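Interleukin 22 (Danio rerio, PDB 4O6K) probably acts as a secreted class II cytokine of the IL-10 family, signalling in immune defence through a cell-surface receptor as human IL-22 does. Local coordinates at residues 104-107 with 108-111; 56-59 with 60-64. All coordinates share one frame; numbering follows the deposited sequence.

Contact 1. Residues 104-107 with 108-111; sequences VKQF and KRNY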
# COMPACT_ATOMS: atom_id res chain seq x y z
N VAL A 104 -5.10 -8.70 -6.41
CA VAL A 104 -3.95 -8.89 -5.61
C VAL A 104 -2.89 -9.55 -6.46
O VAL A 104 -1.82 -9.13 -6.48
CB VAL A 104 -4.25 -9.73 -4.37
CG1 VAL A 104 -3.02 -10.01 -3.57
CG2 VAL A 104 -5.29 -9.07 -3.52
N LYS A 105 -3.25 -10.58 -7.19
CA LYS A 105 -2.31 -11.24 -8.10
C LYS A 105 -1.79 -10.26 -9.15
O LYS A 105 -0.65 -10.31 -9.51
CB LYS A 105 -2.93 -12.46 -8.74
CG LYS A 105 -2.81 -13.71 -7.91
CD LYS A 105 -3.85 -14.71 -8.28
CE LYS A 105 -5.20 -14.12 -7.99
NZ LYS A 105 -5.91 -14.66 -6.82
N GLN A 106 -2.64 -9.38 -9.61
CA GLN A 106 -2.22 -8.40 -10.61
C GLN A 106 -1.07 -7.54 -10.17
O GLN A 106 -0.10 -7.37 -10.87
CB GLN A 106 -3.37 -7.52 -11.05
CG GLN A 106 -3.00 -6.55 -12.14
CD GLN A 106 -4.13 -5.59 -12.48
OE1 GLN A 106 -5.22 -5.99 -12.64
NE2 GLN A 106 -3.84 -4.34 -12.55
N PHE A 107 -1.20 -7.01 -8.97
CA PHE A 107 -0.15 -6.22 -8.40
C PHE A 107 1.15 -7.01 -8.33
O PHE A 107 2.17 -6.56 -8.79
CB PHE A 107 -0.51 -5.68 -7.04
CG PHE A 107 0.62 -4.97 -6.41
CD1 PHE A 107 1.05 -3.80 -6.93
CD2 PHE A 107 1.30 -5.51 -5.34
CE1 PHE A 107 2.11 -3.15 -6.40
CE2 PHE A 107 2.37 -4.88 -4.79
CZ PHE A 107 2.78 -3.70 -5.32
N LYS A 108 1.07 -8.18 -7.73
CA LYS A 108 2.20 -9.04 -7.61
C LYS A 108 2.85 -9.36 -8.94
O LYS A 108 4.05 -9.27 -9.10
CB LYS A 108 1.74 -10.30 -6.93
CG LYS A 108 1.38 -10.13 -5.47
CD LYS A 108 1.57 -11.42 -4.71
CE LYS A 108 0.25 -12.02 -4.30
NZ LYS A 108 0.15 -12.50 -2.90
N ARG A 109 2.00 -9.69 -9.91
CA ARG A 109 2.40 -9.96 -11.27
C ARG A 109 3.09 -8.79 -11.91
O ARG A 109 4.15 -8.94 -12.41
CB ARG A 109 1.19 -10.37 -12.12
CG ARG A 109 1.49 -10.63 -13.58
CD ARG A 109 0.39 -11.41 -14.24
NE ARG A 109 -0.80 -10.63 -14.40
CZ ARG A 109 -1.89 -10.80 -13.70
NH1 ARG A 109 -1.92 -11.72 -12.79
NH2 ARG A 109 -2.91 -10.06 -13.90
N ASN A 110 2.51 -7.63 -11.88
CA ASN A 110 3.06 -6.40 -12.44
C ASN A 110 4.32 -5.93 -11.71
O ASN A 110 5.23 -5.38 -12.33
CB ASN A 110 2.00 -5.30 -12.46
CG ASN A 110 0.88 -5.58 -13.45
OD1 ASN A 110 1.03 -6.44 -14.33
ND2 ASN A 110 -0.23 -4.87 -13.32
N TYR A 111 4.36 -6.13 -10.40
CA TYR A 111 5.51 -5.72 -9.61
C TYR A 111 6.69 -6.61 -9.95
O TYR A 111 7.81 -6.13 -10.11
CB TYR A 111 5.19 -5.78 -8.11
CG TYR A 111 6.33 -5.35 -7.21
CD1 TYR A 111 6.75 -4.02 -7.18
CD2 TYR A 111 6.98 -6.26 -6.39
CE1 TYR A 111 7.79 -3.62 -6.36
CE2 TYR A 111 8.02 -5.87 -5.57
CZ TYR A 111 8.42 -4.55 -5.56
OH TYR A 111 9.45 -4.15 -4.74
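Two successive turns of an amphipathic alpha-helix, helix 102-117 of the all-helical cytokine fold, meet here through Phe107 and Tyr111 on the inner flank and through Gln106, Arg109 and Asn110 on the outer one. Four i to i+4 backbone bonds tie the turns together, from Lys108 N to Val104 O, Arg109 N to Lys105 O, Asn110 N to Gln106 O and Tyr111 N to Phe107 O; the first is the longest, at 3.3 Å, yet straight. On the buried flank both aromatic side chains start anti to their backbone nitrogens, which sends the two rings off the helix in much the same direction. Their planes differ by only 19°, but the rings are slid so far apart that they barely overlap, and Tyr111 CB rather than its ring sits over the rim of one Phe107 face, 4.2 Å from Phe107 CZ. Tyr57 and Val62 of helix 47-62 pack against Tyr111. Beside them Val104 and Lys108 run alongside each other, CG1 of the valine lying 3.9 Å from CE of the lysine. Outward, the extended Gln106 chain puts CG 3.4 Å from Asn110 ND2, and Arg109 NH2 also approaches its CB and CG; its amide plane is turned 53° from that of Asn110 and 48° from the Arg109 guanidinium. Shortened to an alanine here, the side chain loses CG and its amide, and the Asn110 amide would probably be freer to turn. The bent Arg109 chain folds back, bringing NH2 to 3.7 Å from Gln106 CA, which lies over one guanidinium face toward its rim.

Contact 2. Residues 56-59 with 60-64; sequences KYYV and NHVLE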
# COMPACT_ATOMS: atom_id res chain seq x y z
N LYS A 56 -0.23 -5.91 2.89
CA LYS A 56 0.59 -6.98 3.45
C LYS A 56 1.83 -7.22 2.61
O LYS A 56 2.94 -7.33 3.12
CB LYS A 56 -0.22 -8.28 3.54
CG LYS A 56 0.55 -9.47 4.09
CD LYS A 56 -0.40 -10.62 4.38
CE LYS A 56 0.34 -11.82 4.93
NZ LYS A 56 1.10 -11.45 6.15
N TYR A 57 1.61 -7.30 1.30
CA TYR A 57 2.69 -7.50 0.34
C TYR A 57 3.65 -6.32 0.35
O TYR A 57 4.87 -6.50 0.22
CB TYR A 57 2.13 -7.73 -1.06
CG TYR A 57 3.11 -8.36 -2.01
CD1 TYR A 57 3.25 -9.74 -2.08
CD2 TYR A 57 3.90 -7.59 -2.85
CE1 TYR A 57 4.15 -10.33 -2.95
CE2 TYR A 57 4.80 -8.17 -3.72
CZ TYR A 57 4.93 -9.54 -3.77
OH TYR A 57 5.82 -10.13 -4.63
N TYR A 58 3.10 -5.12 0.49
CA TYR A 58 3.90 -3.90 0.58
C TYR A 58 4.86 -3.93 1.77
O TYR A 58 6.03 -3.59 1.63
CB TYR A 58 2.98 -2.68 0.70
CG TYR A 58 2.88 -1.85 -0.57
CD1 TYR A 58 2.08 -2.27 -1.63
CD2 TYR A 58 3.58 -0.66 -0.70
CE1 TYR A 58 1.98 -1.51 -2.78
CE2 TYR A 58 3.49 0.10 -1.85
CZ TYR A 58 2.69 -0.33 -2.89
OH TYR A 58 2.60 0.42 -4.03
N VAL A 59 4.35 -4.35 2.92
CA VAL A 59 5.15 -4.40 4.14
C VAL A 59 6.29 -5.40 4.00
O VAL A 59 7.41 -5.15 4.44
CB VAL A 59 4.27 -4.77 5.36
CG1 VAL A 59 5.14 -5.01 6.59
CG2 VAL A 59 3.26 -3.67 5.63
N ASN A 60 5.99 -6.54 3.38
CA ASN A 60 6.98 -7.60 3.21
C ASN A 60 8.01 -7.33 2.11
O ASN A 60 9.17 -7.70 2.25
CB ASN A 60 6.27 -8.93 2.92
CG ASN A 60 5.58 -9.49 4.15
OD1 ASN A 60 6.02 -9.28 5.28
ND2 ASN A 60 4.49 -10.22 3.93
N HIS A 61 7.59 -6.68 1.03
CA HIS A 61 8.45 -6.56 -0.15
C HIS A 61 8.88 -5.13 -0.47
O HIS A 61 10.07 -4.85 -0.62
CB HIS A 61 7.76 -7.15 -1.38
CG HIS A 61 7.63 -8.64 -1.34
ND1 HIS A 61 6.64 -9.29 -0.63
CD2 HIS A 61 8.36 -9.61 -1.94
CE1 HIS A 61 6.77 -10.59 -0.79
NE2 HIS A 61 7.80 -10.81 -1.58
N VAL A 62 7.91 -4.22 -0.58
CA VAL A 62 8.19 -2.89 -1.10
C VAL A 62 8.88 -1.99 -0.08
O VAL A 62 9.82 -1.27 -0.42
CB VAL A 62 6.88 -2.21 -1.57
CG1 VAL A 62 7.16 -0.81 -2.09
CG2 VAL A 62 6.20 -3.05 -2.64
N LEU A 63 8.43 -2.04 1.16
CA LEU A 63 8.92 -1.11 2.18
C LEU A 63 9.96 -1.77 3.08
O LEU A 63 10.19 -1.31 4.21
CB LEU A 63 7.75 -0.59 3.02
CG LEU A 63 6.59 0.00 2.22
CD1 LEU A 63 5.41 0.28 3.14
CD2 LEU A 63 7.01 1.27 1.49
N GLU A 64 10.59 -2.82 2.58
CA GLU A 64 11.56 -3.58 3.35
C GLU A 64 12.82 -2.77 3.65
O GLU A 64 13.03 -2.34 4.78
CB GLU A 64 11.92 -4.87 2.61
CG GLU A 64 12.76 -5.85 3.40
CD GLU A 64 12.87 -7.19 2.71
OE1 GLU A 64 13.36 -8.15 3.34
OE2 GLU A 64 12.46 -7.29 1.53
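Aromatic contacts dominate where Tyr57 meets His61 one turn on. The two rings form an offset stack, centroids 3.9 Å apart and planes at 9°, with His61 ND1 above the centre of the tyrosine ring and Tyr57 CZ above the centre of the imidazole. The closest ring atoms are Tyr57 CE1 and His61 CE1, at 3.4 Å. With CG beside its backbone N (chi1 -70°), the histidine folds back along the helix, and Tyr57 O comes to lie in the imidazole plane at the ring edge. There ND1 gives Tyr57 O a weak hydrogen bond, added to the 2.8 Å bond from His61 N to the same oxygen. One oxygen thus receives both the backbone N-H and, weakly, the side chain; with the stack this probably limits rotation of the imidazole.

Apolar packing takes over on the buried side. Val62 lies alongside Tyr58 and places CG2 over the middle of the phenol ring, 4.0 Å from its centroid, in a CH-pi contact; Leu63 CG instead comes to the ring edge near its plane, 4.2 Å from Tyr58 CD2. The hydroxyl of Tyr58 is held by Ala126 O, fixing the far end of the ring, while Val62 and Leu63 also touch Ile127 of helix 119-128.

Backbone bonding changes character along the segment. Asn60 N bonds to Lys56 O in ordinary alpha fashion. Tyr58 O, by contrast, takes its good bond from Leu63 N, five residues on, at 2.9 Å, and only a weak, bent one from Val62 N. That i to i+5 bond marks a pi-type widening of the last turn of helix 47-62, the closing turn of a helix in a cytokine bundle.

Overall arrangement
Contact 1 lies within helix 102-117, whereas contact 2 takes in the end of helix 47-62 and runs past it; their centres are about 13 Å apart, yet they touch directly. Phe107 and Tyr58 bring their rings together at about 15°, and Tyr57 rests against Lys108, Phe107 and Tyr111, making a mainly aromatic seam between the two helices. Both contacts combine buried and more exposed positions, but the centre of contact 2 lies about 8 Å from the centre of the chain, that of contact 1 about 12 Å. Contact 1 keeps regular alpha-helical bonding and turns a polar flank outward; contact 2 ends its helix with a widened turn and places a tyrosine-histidine stack on its more exposed side.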